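Local coordinates for protein importin-95 (PDB 4XRI) that carries various protein cargoes into the nucleus as a flexible importin-beta transport receptor of HEAT repeats, and probably binds a small GTPase, at residues A[728-733]-A[784-789]; A[738-743]-A[768-773]. The protein carries 2 engineered substitutions. All coordinates share one frame; numbering follows the deposited sequence.

Contact 1 of 2, residues A[728-733]-A[784-789]; sequences HFETYL and TNVLQP
Leu733 and Val786 meet tip to tip, CD2 of the leucine lying 4.0 Å from CG2 of the valine. The same methyl also rests on the backbone, 3.7 Å from Val786 O, and lies a loose 4.5 Å from Leu787 CA. With CG anti to the backbone N (chi1 -178°), Leu733 extends straight out from near the start of helix 730-743 and can bridge the gap to 784-789, where the CA atoms of Leu733 and Leu787 are 8.2 Å apart. Beside this apolar touch, Glu730 crosses Val786 at a slant. Its chain is fully extended, which carries OE2 to 3.9 Å from Val786 CG2, a van der Waals contact only. The carboxylate has its polar partners beyond the two segments: OE1 forms a salt bridge to Lys783, just ahead of 784-789, and OE2 takes a weak hydrogen bond from a glycerol probably left from crystallisation. No hydrogen bond joins the two segments themselves. Behind the contact runs helix 754-780: Ile774 touches Leu733, Met778 touches Val786 and Ile775 touches Leu787. The start of helix 730-743 and the short turn 784-787 thus meet along one side of that longer helix, while helix 711-725 packs against Phe729 and Tyr732.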
loop_
_atom_site.group_PDB
_atom_site.type_symbol
_atom_site.label_atom_id
_atom_site.label_comp_id
_atom_site.label_asym_id
_atom_site.label_seq_id
_atom_site.Cartn_x
_atom_site.Cartn_y
_atom_site.Cartn_z
ATOM N N HIS A 728 2.509 10.071 41.070
ATOM C CA HIS A 728 3.575 10.905 40.522
ATOM C C HIS A 728 3.091 11.738 39.344
ATOM O O HIS A 728 3.593 12.835 39.103
ATOM C CB HIS A 728 4.762 10.051 40.077
ATOM C CG HIS A 728 5.640 9.595 41.197
ATOM N ND1 HIS A 728 5.497 8.368 41.806
ATOM C CD2 HIS A 728 6.688 10.198 41.809
ATOM C CE1 HIS A 728 6.414 8.236 42.749
ATOM N NE2 HIS A 728 7.149 9.332 42.769
ATOM N N PHE A 729 2.104 11.216 38.619
ATOM C CA PHE A 729 1.652 11.841 37.381
ATOM C C PHE A 729 0.997 13.205 37.599
ATOM O O PHE A 729 0.818 13.964 36.648
ATOM C CB PHE A 729 0.682 10.919 36.635
ATOM C CG PHE A 729 0.545 11.250 35.175
ATOM C CD1 PHE A 729 1.451 10.754 34.252
ATOM C CD2 PHE A 729 -0.475 12.071 34.729
ATOM C CE1 PHE A 729 1.339 11.068 32.911
ATOM C CE2 PHE A 729 -0.595 12.386 33.390
ATOM C CZ PHE A 729 0.311 11.883 32.479
ATOM N N GLU A 730 0.651 13.524 38.845
ATOM C CA GLU A 730 0.066 14.829 39.150
ATOM C C GLU A 730 1.010 15.946 38.707
ATOM O O GLU A 730 0.576 17.035 38.328
ATOM C CB GLU A 730 -0.250 14.962 40.643
ATOM C CG GLU A 730 -0.926 16.276 41.000
ATOM C CD GLU A 730 -1.256 16.396 42.477
ATOM O OE1 GLU A 730 -0.831 15.524 43.264
ATOM O OE2 GLU A 730 -1.947 17.370 42.848
ATOM N N THR A 731 2.305 15.652 38.738
ATOM C CA THR A 731 3.332 16.575 38.270
ATOM C C THR A 731 3.124 16.961 36.803
ATOM O O THR A 731 3.449 18.077 36.393
ATOM C CB THR A 731 4.741 15.960 38.457
ATOM O OG1 THR A 731 4.998 15.777 39.855
ATOM C CG2 THR A 731 5.825 16.855 37.866
ATOM N N TYR A 732 2.556 16.048 36.020
ATOM C CA TYR A 732 2.395 16.273 34.584
ATOM C C TYR A 732 0.956 16.538 34.162
ATOM O O TYR A 732 0.689 16.793 32.989
ATOM C CB TYR A 732 2.928 15.072 33.800
ATOM C CG TYR A 732 4.317 14.662 34.212
ATOM C CD1 TYR A 732 5.423 15.405 33.825
ATOM C CD2 TYR A 732 4.525 13.535 34.998
ATOM C CE1 TYR A 732 6.696 15.039 34.205
ATOM C CE2 TYR A 732 5.797 13.161 35.383
ATOM C CZ TYR A 732 6.875 13.919 34.985
ATOM O OH TYR A 732 8.139 13.550 35.369
ATOM N N LEU A 733 0.037 16.491 35.120
ATOM C CA LEU A 733 -1.389 16.535 34.806
ATOM C C LEU A 733 -1.813 17.823 34.107
ATOM O O LEU A 733 -2.549 17.780 33.124
ATOM C CB LEU A 733 -2.226 16.353 36.073
ATOM C CG LEU A 733 -3.736 16.348 35.823
ATOM C CD1 LEU A 733 -4.104 15.278 34.801
ATOM C CD2 LEU A 733 -4.503 16.144 37.119
ATOM N N THR A 784 -8.691 12.047 43.002
ATOM C CA THR A 784 -9.751 12.282 42.023
ATOM C C THR A 784 -10.222 13.733 42.067
ATOM O O THR A 784 -10.798 14.240 41.104
ATOM C CB THR A 784 -10.957 11.348 42.237
ATOM O OG1 THR A 784 -11.444 11.491 43.575
ATOM C CG2 THR A 784 -10.554 9.908 41.994
ATOM N N ASN A 785 -9.952 14.401 43.182
ATOM C CA ASN A 785 -10.266 15.815 43.315
ATOM C C ASN A 785 -9.517 16.662 42.292
ATOM O O ASN A 785 -10.082 17.573 41.692
ATOM C CB ASN A 785 -9.950 16.295 44.734
ATOM C CG ASN A 785 -8.560 15.900 45.190
ATOM O OD1 ASN A 785 -7.633 15.808 44.386
ATOM N ND2 ASN A 785 -8.410 15.657 46.487
ATOM N N VAL A 786 -8.242 16.354 42.088
ATOM C CA VAL A 786 -7.429 17.138 41.169
ATOM C C VAL A 786 -7.741 16.780 39.711
ATOM O O VAL A 786 -7.456 17.546 38.788
ATOM C CB VAL A 786 -5.920 16.953 41.453
ATOM C CG1 VAL A 786 -5.468 15.547 41.150
ATOM C CG2 VAL A 786 -5.132 17.898 40.636
ATOM N N LEU A 787 -8.360 15.624 39.508
ATOM C CA LEU A 787 -8.745 15.198 38.166
ATOM C C LEU A 787 -10.090 15.797 37.757
ATOM O O LEU A 787 -10.326 16.067 36.578
ATOM C CB LEU A 787 -8.804 13.672 38.086
ATOM C CG LEU A 787 -9.381 13.076 36.802
ATOM C CD1 LEU A 787 -8.489 13.382 35.604
ATOM C CD2 LEU A 787 -9.600 11.581 36.954
ATOM N N GLN A 788 -10.950 16.026 38.748
ATOM C CA GLN A 788 -12.323 16.510 38.546
ATOM C C GLN A 788 -12.523 17.639 37.513
ATOM O O GLN A 788 -13.473 17.585 36.732
ATOM C CB GLN A 788 -12.897 16.963 39.894
ATOM C CG GLN A 788 -13.941 18.072 39.816
ATOM C CD GLN A 788 -15.287 17.586 39.318
ATOM O OE1 GLN A 788 -15.741 16.500 39.677
ATOM N NE2 GLN A 788 -15.934 18.395 38.484
ATOM N N PRO A 789 -11.644 18.665 37.498
ATOM C CA PRO A 789 -11.878 19.738 36.519
ATOM C C PRO A 789 -11.801 19.324 35.044
ATOM O O PRO A 789 -12.241 20.089 34.185
ATOM C CB PRO A 789 -10.761 20.744 36.838
ATOM C CG PRO A 789 -10.463 20.523 38.265
ATOM C CD PRO A 789 -10.595 19.048 38.462
#

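Contact 2 of 2, residues A[738-743]-A[768-773]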
loop_
_atom_site.group_PDB
_atom_site.type_symbol
_atom_site.label_atom_id
_atom_site.label_comp_id
_atom_site.label_asym_id
_atom_site.label_seq_id
_atom_site.Cartn_x
_atom_site.Cartn_y
_atom_site.Cartn_z
ATOM N N GLN A 738 -3.848 19.628 29.145
ATOM C CA GLN A 738 -3.816 20.704 28.165
ATOM C C GLN A 738 -3.631 20.146 26.754
ATOM O O GLN A 738 -4.343 20.526 25.827
ATOM C CB GLN A 738 -2.692 21.684 28.518
ATOM C CG GLN A 738 -2.548 22.876 27.604
ATOM C CD GLN A 738 -1.549 23.889 28.146
ATOM O OE1 GLN A 738 -1.706 24.403 29.255
ATOM N NE2 GLN A 738 -0.513 24.170 27.370
ATOM N N VAL A 739 -2.674 19.237 26.611
ATOM C CA VAL A 739 -2.383 18.598 25.333
ATOM C C VAL A 739 -3.548 17.730 24.862
ATOM O O VAL A 739 -3.939 17.778 23.691
ATOM C CB VAL A 739 -1.113 17.732 25.424
ATOM C CG1 VAL A 739 -0.913 16.943 24.141
ATOM C CG2 VAL A 739 0.097 18.598 25.731
ATOM N N LEU A 740 -4.100 16.943 25.780
ATOM C CA LEU A 740 -5.221 16.062 25.467
ATOM C C LEU A 740 -6.435 16.836 24.966
ATOM O O LEU A 740 -7.108 16.414 24.026
ATOM C CB LEU A 740 -5.609 15.232 26.694
ATOM C CG LEU A 740 -4.597 14.217 27.234
ATOM C CD1 LEU A 740 -5.064 13.579 28.530
ATOM C CD2 LEU A 740 -4.324 13.158 26.179
ATOM N N GLN A 741 -6.706 17.972 25.602
ATOM C CA GLN A 741 -7.844 18.807 25.232
ATOM C C GLN A 741 -7.659 19.413 23.846
ATOM O O GLN A 741 -8.605 19.485 23.062
ATOM C CB GLN A 741 -8.056 19.914 26.269
ATOM C CG GLN A 741 -8.616 19.412 27.588
ATOM C CD GLN A 741 -8.650 20.484 28.663
ATOM O OE1 GLN A 741 -7.781 21.354 28.720
ATOM N NE2 GLN A 741 -9.665 20.429 29.518
ATOM N N GLN A 742 -6.435 19.836 23.545
ATOM C CA GLN A 742 -6.111 20.374 22.229
ATOM C C GLN A 742 -6.248 19.300 21.158
ATOM O O GLN A 742 -6.809 19.539 20.087
ATOM C CB GLN A 742 -4.693 20.949 22.218
ATOM C CG GLN A 742 -4.228 21.465 20.861
ATOM C CD GLN A 742 -3.289 20.503 20.149
ATOM O OE1 GLN A 742 -3.090 19.368 20.584
ATOM N NE2 GLN A 742 -2.702 20.962 19.049
ATOM N N ALA A 743 -5.731 18.114 21.466
ATOM C CA ALA A 743 -5.743 16.993 20.534
ATOM C C ALA A 743 -7.165 16.582 20.164
ATOM O O ALA A 743 -7.415 16.102 19.059
ATOM C CB ALA A 743 -4.988 15.812 21.127
ATOM N N MET A 768 -7.825 8.667 24.360
ATOM C CA MET A 768 -8.642 7.846 25.246
ATOM C C MET A 768 -7.780 6.937 26.115
ATOM O O MET A 768 -8.062 6.749 27.297
ATOM C CB MET A 768 -9.633 7.015 24.433
ATOM C CG MET A 768 -10.910 6.679 25.174
ATOM S SD MET A 768 -11.739 8.136 25.825
ATOM C CE MET A 768 -11.887 9.137 24.356
ATOM N N ASP A 769 -6.726 6.383 25.525
ATOM C CA ASP A 769 -5.764 5.587 26.278
ATOM C C ASP A 769 -5.112 6.441 27.359
ATOM O O ASP A 769 -4.933 5.994 28.491
ATOM C CB ASP A 769 -4.694 4.997 25.354
ATOM C CG ASP A 769 -5.249 3.941 24.417
ATOM O OD1 ASP A 769 -6.357 3.428 24.677
ATOM O OD2 ASP A 769 -4.568 3.619 23.422
ATOM N N ALA A 770 -4.759 7.671 26.993
ATOM C CA ALA A 770 -4.136 8.609 27.917
ATOM C C ALA A 770 -5.045 8.879 29.109
ATOM O O ALA A 770 -4.633 8.714 30.257
ATOM C CB ALA A 770 -3.789 9.910 27.205
ATOM N N TRP A 771 -6.284 9.278 28.831
ATOM C CA TRP A 771 -7.249 9.553 29.894
ATOM C C TRP A 771 -7.470 8.326 30.772
ATOM O O TRP A 771 -7.545 8.432 31.995
ATOM C CB TRP A 771 -8.587 10.026 29.316
ATOM C CG TRP A 771 -8.614 11.481 28.916
ATOM C CD1 TRP A 771 -8.996 11.990 27.706
ATOM C CD2 TRP A 771 -8.247 12.606 29.726
ATOM N NE1 TRP A 771 -8.892 13.361 27.715
ATOM C CE2 TRP A 771 -8.433 13.764 28.942
ATOM C CE3 TRP A 771 -7.775 12.749 31.037
ATOM C CZ2 TRP A 771 -8.168 15.043 29.423
ATOM C CZ3 TRP A 771 -7.514 14.020 31.513
ATOM C CH2 TRP A 771 -7.709 15.151 30.707
ATOM N N GLY A 772 -7.544 7.160 30.138
ATOM C CA GLY A 772 -7.727 5.908 30.849
ATOM C C GLY A 772 -6.642 5.632 31.874
ATOM O O GLY A 772 -6.932 5.269 33.010
ATOM N N GLY A 773 -5.388 5.812 31.476
ATOM C CA GLY A 773 -4.268 5.624 32.381
ATOM C C GLY A 773 -4.237 6.684 33.466
ATOM O O GLY A 773 -3.906 6.399 34.617
HETATM O O HOH W 1 -9.365 15.261 25.616
#
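Leu740 lays its CD1 methyl over one face of the Trp771 indole, 3.4 Å from the centroid of the six-membered ring and only 11° off the ring normal, a well-centred CH-pi contact. The closest ring atom is CE2, on the bond shared by the two rings, and Leu740 CB adds a second touch at 3.7 Å from CZ2 of Trp771. The other branch, CD2, turns to the residue before the tryptophan and presses on Ala770 CB at 3.4 Å, tighter than usual for two carbons. The two methyls of one leucine thus land on adjacent residues of helix 754-780, one on a ring face, the other on a small side chain that lets the helices come near, with 7.9 Å between Leu740 CA and Ala770 CA. The CB of Trp771 leaves its helix to one side of Leu740, and the side chain (chi1 -80°, CG anti to the carbonyl carbon) brings the indole back alongside the leucine. At the ring edge, Trp771 NE1 donates in plane to a water at 2.9 Å, which gives a weak hydrogen bond back to Leu740 O. Ile794 of helix 791-802 also touches the indole. With an alanine here instead of Trp771, Leu740 CD1 would probably lose its aromatic platform and the bridging water its indole donor. Helices 730-743 and 754-780 are consecutive and run roughly antiparallel here, as expected in a HEAT-type helical array. The contact is chiefly apolar and buried, with the indole N-H, its one polar ring group, satisfied by water rather than by a direct bond to the neighbouring helix.

How the contacts relate
Contacts 1 and 2 lie about 12 Å apart, centre to centre, and share helix 730-743: contact 1 uses its beginning, contact 2 its last turns. In chain order the segments run 728-733, 738-743, 768-773 and 784-789, so contact 2 falls wholly within the span that contact 1 brackets. Helix 754-780 supplies the partner in contact 2 and is followed directly by the turn 784-787 of contact 1. The two sites touch, Leu787 CD1 lying 4.3 Å from Trp771 CZ3. Together they form a largely apolar patch of adjoining contacts, more buried at contact 2, consistent with the side-by-side packing of successive helices in this flexible HEAT-repeat receptor.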